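Local coordinates for protein aspartate semialdehyde dehydrogenase (PDB 4WOJ) that probably catalyses the NADPH-dependent reductive dephosphorylation of aspartyl phosphate to aspartate semialdehyde, a step shared by lysine, methionine and threonine biosynthesis, at residues I28-F33 against P360-L365. Residues are numbered along the deposited sequence; the frame is centred on the assembly and turned at random.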
ATOM      1  N   ILE B  28     -18.938 -27.052  -3.702  1.00 34.29           N
ATOM      2  CA  ILE B  28     -20.336 -27.330  -3.337  1.00 36.51           C
ATOM      3  C   ILE B  28     -21.239 -26.506  -4.258  1.00 36.97           C
ATOM      4  O   ILE B  28     -22.117 -27.023  -4.955  1.00 36.50           O
ATOM      5  CB  ILE B  28     -20.610 -26.925  -1.886  1.00 38.32           C
ATOM      6  CG1 ILE B  28     -19.831 -27.793  -0.901  1.00 40.56           C
ATOM      7  CG2 ILE B  28     -22.083 -26.956  -1.600  1.00 38.66           C
ATOM      8  CD1 ILE B  28     -20.190 -29.253  -0.926  1.00 43.71           C
ATOM      9  N   GLU B  29     -20.987 -25.205  -4.236  1.00 36.88           N
ATOM     10  CA  GLU B  29     -21.726 -24.178  -5.009  1.00 38.58           C
ATOM     11  C   GLU B  29     -21.853 -24.491  -6.510  1.00 40.47           C
ATOM     12  O   GLU B  29     -22.868 -24.169  -7.131  1.00 41.31           O
ATOM     13  CB  GLU B  29     -20.964 -22.862  -4.804  1.00 43.14           C
ATOM     14  CG  GLU B  29     -21.664 -21.559  -5.096  1.00 48.83           C
ATOM     15  CD  GLU B  29     -20.831 -20.369  -4.627  1.00 54.83           C
ATOM     16  OE1 GLU B  29     -19.727 -20.600  -4.046  1.00 54.92           O
ATOM     17  OE2 GLU B  29     -21.285 -19.204  -4.828  1.00 59.75           O
ATOM     18  N   SER B  30     -20.803 -25.112  -7.072  1.00 41.01           N
ATOM     19  CA  SER B  30     -20.695 -25.421  -8.518  1.00 37.21           C
ATOM     20  C   SER B  30     -21.071 -26.853  -8.864  1.00 36.27           C
ATOM     21  O   SER B  30     -21.003 -27.243 -10.017  1.00 30.69           O
ATOM     22  CB  SER B  30     -19.252 -25.226  -9.015  1.00 38.22           C
ATOM     23  OG  SER B  30     -18.741 -23.962  -8.708  1.00 36.27           O
ATOM     24  N   LYS B  31     -21.455 -27.642  -7.857  1.00 40.67           N
ATOM     25  CA  LYS B  31     -21.777 -29.081  -8.039  1.00 38.44           C
ATOM     26  C   LYS B  31     -20.581 -29.832  -8.636  1.00 36.53           C
ATOM     27  O   LYS B  31     -20.748 -30.764  -9.423  1.00 33.70           O
ATOM     28  CB  LYS B  31     -22.985 -29.272  -8.961  1.00 38.56           C
ATOM     29  CG  LYS B  31     -24.165 -28.354  -8.719  1.00 41.02           C
ATOM     30  CD  LYS B  31     -25.037 -28.316  -9.967  1.00 45.68           C
ATOM     31  CE  LYS B  31     -26.518 -28.136  -9.661  1.00 51.04           C
ATOM     32  NZ  LYS B  31     -27.077 -29.418  -9.156  1.00 51.54           N
ATOM     33  N   ASP B  32     -19.378 -29.432  -8.254  1.00 34.65           N
ATOM     34  CA  ASP B  32     -18.172 -30.090  -8.758  1.00 36.78           C
ATOM     35  C   ASP B  32     -17.872 -31.479  -8.163  1.00 36.65           C
ATOM     36  O   ASP B  32     -17.026 -32.188  -8.679  1.00 34.86           O
ATOM     37  CB  ASP B  32     -16.967 -29.173  -8.605  1.00 37.60           C
ATOM     38  CG  ASP B  32     -16.976 -28.029  -9.603  1.00 38.65           C
ATOM     39  OD1 ASP B  32     -17.553 -28.149 -10.710  1.00 37.40           O
ATOM     40  OD2 ASP B  32     -16.390 -26.993  -9.269  1.00 38.19           O
ATOM     41  N   PHE B  33     -18.580 -31.890  -7.119  1.00 38.42           N
ATOM     42  CA  PHE B  33     -18.492 -33.297  -6.662  1.00 42.69           C
ATOM     43  C   PHE B  33     -19.337 -34.278  -7.483  1.00 43.14           C
ATOM     44  O   PHE B  33     -19.148 -35.481  -7.392  1.00 44.40           O
ATOM     45  CB  PHE B  33     -18.813 -33.417  -5.168  1.00 41.56           C
ATOM     46  CG  PHE B  33     -17.791 -32.749  -4.290  1.00 41.93           C
ATOM     47  CD1 PHE B  33     -16.526 -33.269  -4.162  1.00 42.06           C
ATOM     48  CD2 PHE B  33     -18.090 -31.578  -3.622  1.00 43.85           C
ATOM     49  CE1 PHE B  33     -15.565 -32.639  -3.385  1.00 47.41           C
ATOM     50  CE2 PHE B  33     -17.140 -30.946  -2.838  1.00 46.80           C
ATOM     51  CZ  PHE B  33     -15.868 -31.478  -2.715  1.00 47.08           C
ATOM     52  N   PRO B 360      -8.488 -21.203  -9.501  1.00 22.61           N
ATOM     53  CA  PRO B 360      -7.825 -21.768 -10.659  1.00 21.67           C
ATOM     54  C   PRO B 360      -7.694 -23.272 -10.577  1.00 23.68           C
ATOM     55  O   PRO B 360      -7.717 -23.988 -11.610  1.00 26.18           O
ATOM     56  CB  PRO B 360      -6.446 -21.110 -10.614  1.00 21.78           C
ATOM     57  CG  PRO B 360      -6.679 -19.835  -9.865  1.00 22.24           C
ATOM     58  CD  PRO B 360      -7.670 -20.179  -8.829  1.00 21.39           C
ATOM     59  N   LEU B 361      -7.517 -23.741  -9.354  1.00 23.48           N
ATOM     60  CA  LEU B 361      -7.302 -25.150  -9.101  1.00 23.50           C
ATOM     61  C   LEU B 361      -8.567 -25.912  -9.435  1.00 25.73           C
ATOM     62  O   LEU B 361      -8.529 -26.859 -10.236  1.00 23.41           O
ATOM     63  CB  LEU B 361      -6.871 -25.349  -7.641  1.00 23.72           C
ATOM     64  CG  LEU B 361      -5.578 -24.617  -7.231  1.00 23.52           C
ATOM     65  CD1 LEU B 361      -5.062 -25.136  -5.905  1.00 23.51           C
ATOM     66  CD2 LEU B 361      -4.490 -24.752  -8.328  1.00 23.85           C
ATOM     67  N   ARG B 362      -9.674 -25.486  -8.803  1.00 26.83           N
ATOM     68  CA  ARG B 362     -11.024 -25.984  -9.098  1.00 27.78           C
ATOM     69  C   ARG B 362     -11.301 -26.046 -10.575  1.00 27.10           C
ATOM     70  O   ARG B 362     -11.859 -27.006 -11.065  1.00 29.53           O
ATOM     71  CB  ARG B 362     -12.095 -25.093  -8.462  1.00 29.81           C
ATOM     72  CG  ARG B 362     -13.502 -25.655  -8.570  1.00 33.34           C
ATOM     73  CD  ARG B 362     -14.576 -24.666  -8.085  1.00 34.54           C
ATOM     74  NE  ARG B 362     -14.819 -23.566  -9.023  1.00 35.81           N
ATOM     75  CZ  ARG B 362     -15.518 -23.656 -10.159  1.00 34.33           C
ATOM     76  NH1 ARG B 362     -15.677 -22.595 -10.932  1.00 32.36           N
ATOM     77  NH2 ARG B 362     -16.058 -24.792 -10.530  1.00 36.24           N
ATOM     78  N   ARG B 363     -10.920 -25.017 -11.296  1.00 26.52           N
ATOM     79  CA  ARG B 363     -11.254 -24.953 -12.711  1.00 28.11           C
ATOM     80  C   ARG B 363     -10.407 -25.904 -13.587  1.00 28.61           C
ATOM     81  O   ARG B 363     -10.870 -26.419 -14.592  1.00 31.14           O
ATOM     82  CB  ARG B 363     -11.163 -23.495 -13.201  1.00 29.64           C
ATOM     83  CG  ARG B 363     -12.274 -22.592 -12.618  1.00 31.52           C
ATOM     84  CD  ARG B 363     -12.060 -21.133 -13.019  1.00 31.08           C
ATOM     85  NE  ARG B 363     -12.101 -21.043 -14.470  1.00 27.93           N
ATOM     86  CZ  ARG B 363     -13.175 -20.740 -15.186  1.00 30.28           C
ATOM     87  NH1 ARG B 363     -14.354 -20.441 -14.616  1.00 33.19           N
ATOM     88  NH2 ARG B 363     -13.078 -20.701 -16.490  1.00 32.18           N
ATOM     89  N   VAL B 364      -9.167 -26.144 -13.205  1.00 28.27           N
ATOM     90  CA  VAL B 364      -8.329 -27.057 -13.963  1.00 24.74           C
ATOM     91  C   VAL B 364      -8.715 -28.500 -13.660  1.00 27.12           C
ATOM     92  O   VAL B 364      -8.698 -29.363 -14.543  1.00 26.39           O
ATOM     93  CB  VAL B 364      -6.842 -26.792 -13.753  1.00 24.01           C
ATOM     94  CG1 VAL B 364      -6.331 -27.247 -12.397  1.00 22.67           C
ATOM     95  CG2 VAL B 364      -6.045 -27.419 -14.911  1.00 26.14           C
ATOM     96  N   LEU B 365      -9.125 -28.754 -12.425  1.00 27.85           N
ATOM     97  CA  LEU B 365      -9.731 -30.039 -12.086  1.00 29.91           C
ATOM     98  C   LEU B 365     -10.834 -30.400 -13.062  1.00 30.88           C
ATOM     99  O   LEU B 365     -10.885 -31.528 -13.553  1.00 33.47           O
ATOM    100  CB  LEU B 365     -10.315 -29.993 -10.677  1.00 30.21           C
ATOM    101  CG  LEU B 365     -11.056 -31.249 -10.226  1.00 32.85           C
ATOM    102  CD1 LEU B 365     -10.163 -32.480 -10.242  1.00 33.70           C
ATOM    103  CD2 LEU B 365     -11.669 -31.058  -8.836  1.00 31.89           C
TER
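Asp32 and Arg362 form a buried salt bridge that ties the C-terminal helix 354-369 to the Rossmann-type NAD-binding domain, where helix 18-30 gives way to the loop leading into strand 36-42. Helix 18-30 closes with a Schellman motif, in which Lys31 takes a positive phi (58°). Just past this turn, the CA-CB bond of Asp32 points toward helix 354-369. Arg362 leaves its own helix with CG anti to the backbone N (chi1 -172°), meets the Asp32 side chain at about a right angle, and bends at chi3, which brings the guanidinium round to the carboxylate. The two planes are nearly coplanar, 8° apart. Ser30 OG sits over one face of the guanidinium, offset toward its rim, 3.3 Å from Arg362 NH2 at an angle too poor for a hydrogen bond; the hydroxyl is bonded instead to Arg26 O. Arg362 NH1 has a second acid, Glu359, in its own helix, while Asp32 OD1 accepts a weak bond from Asn366, so both ends of the bridge have further partners. Farther along helix 354-369, Leu365 packs on Met27 and Ile101. A single oxygen carries the bridge: Asp32 OD2 receives Arg362 NH2 on its syn lone pair at 2.6 Å and also touches Arg362 CD at 3.2 Å.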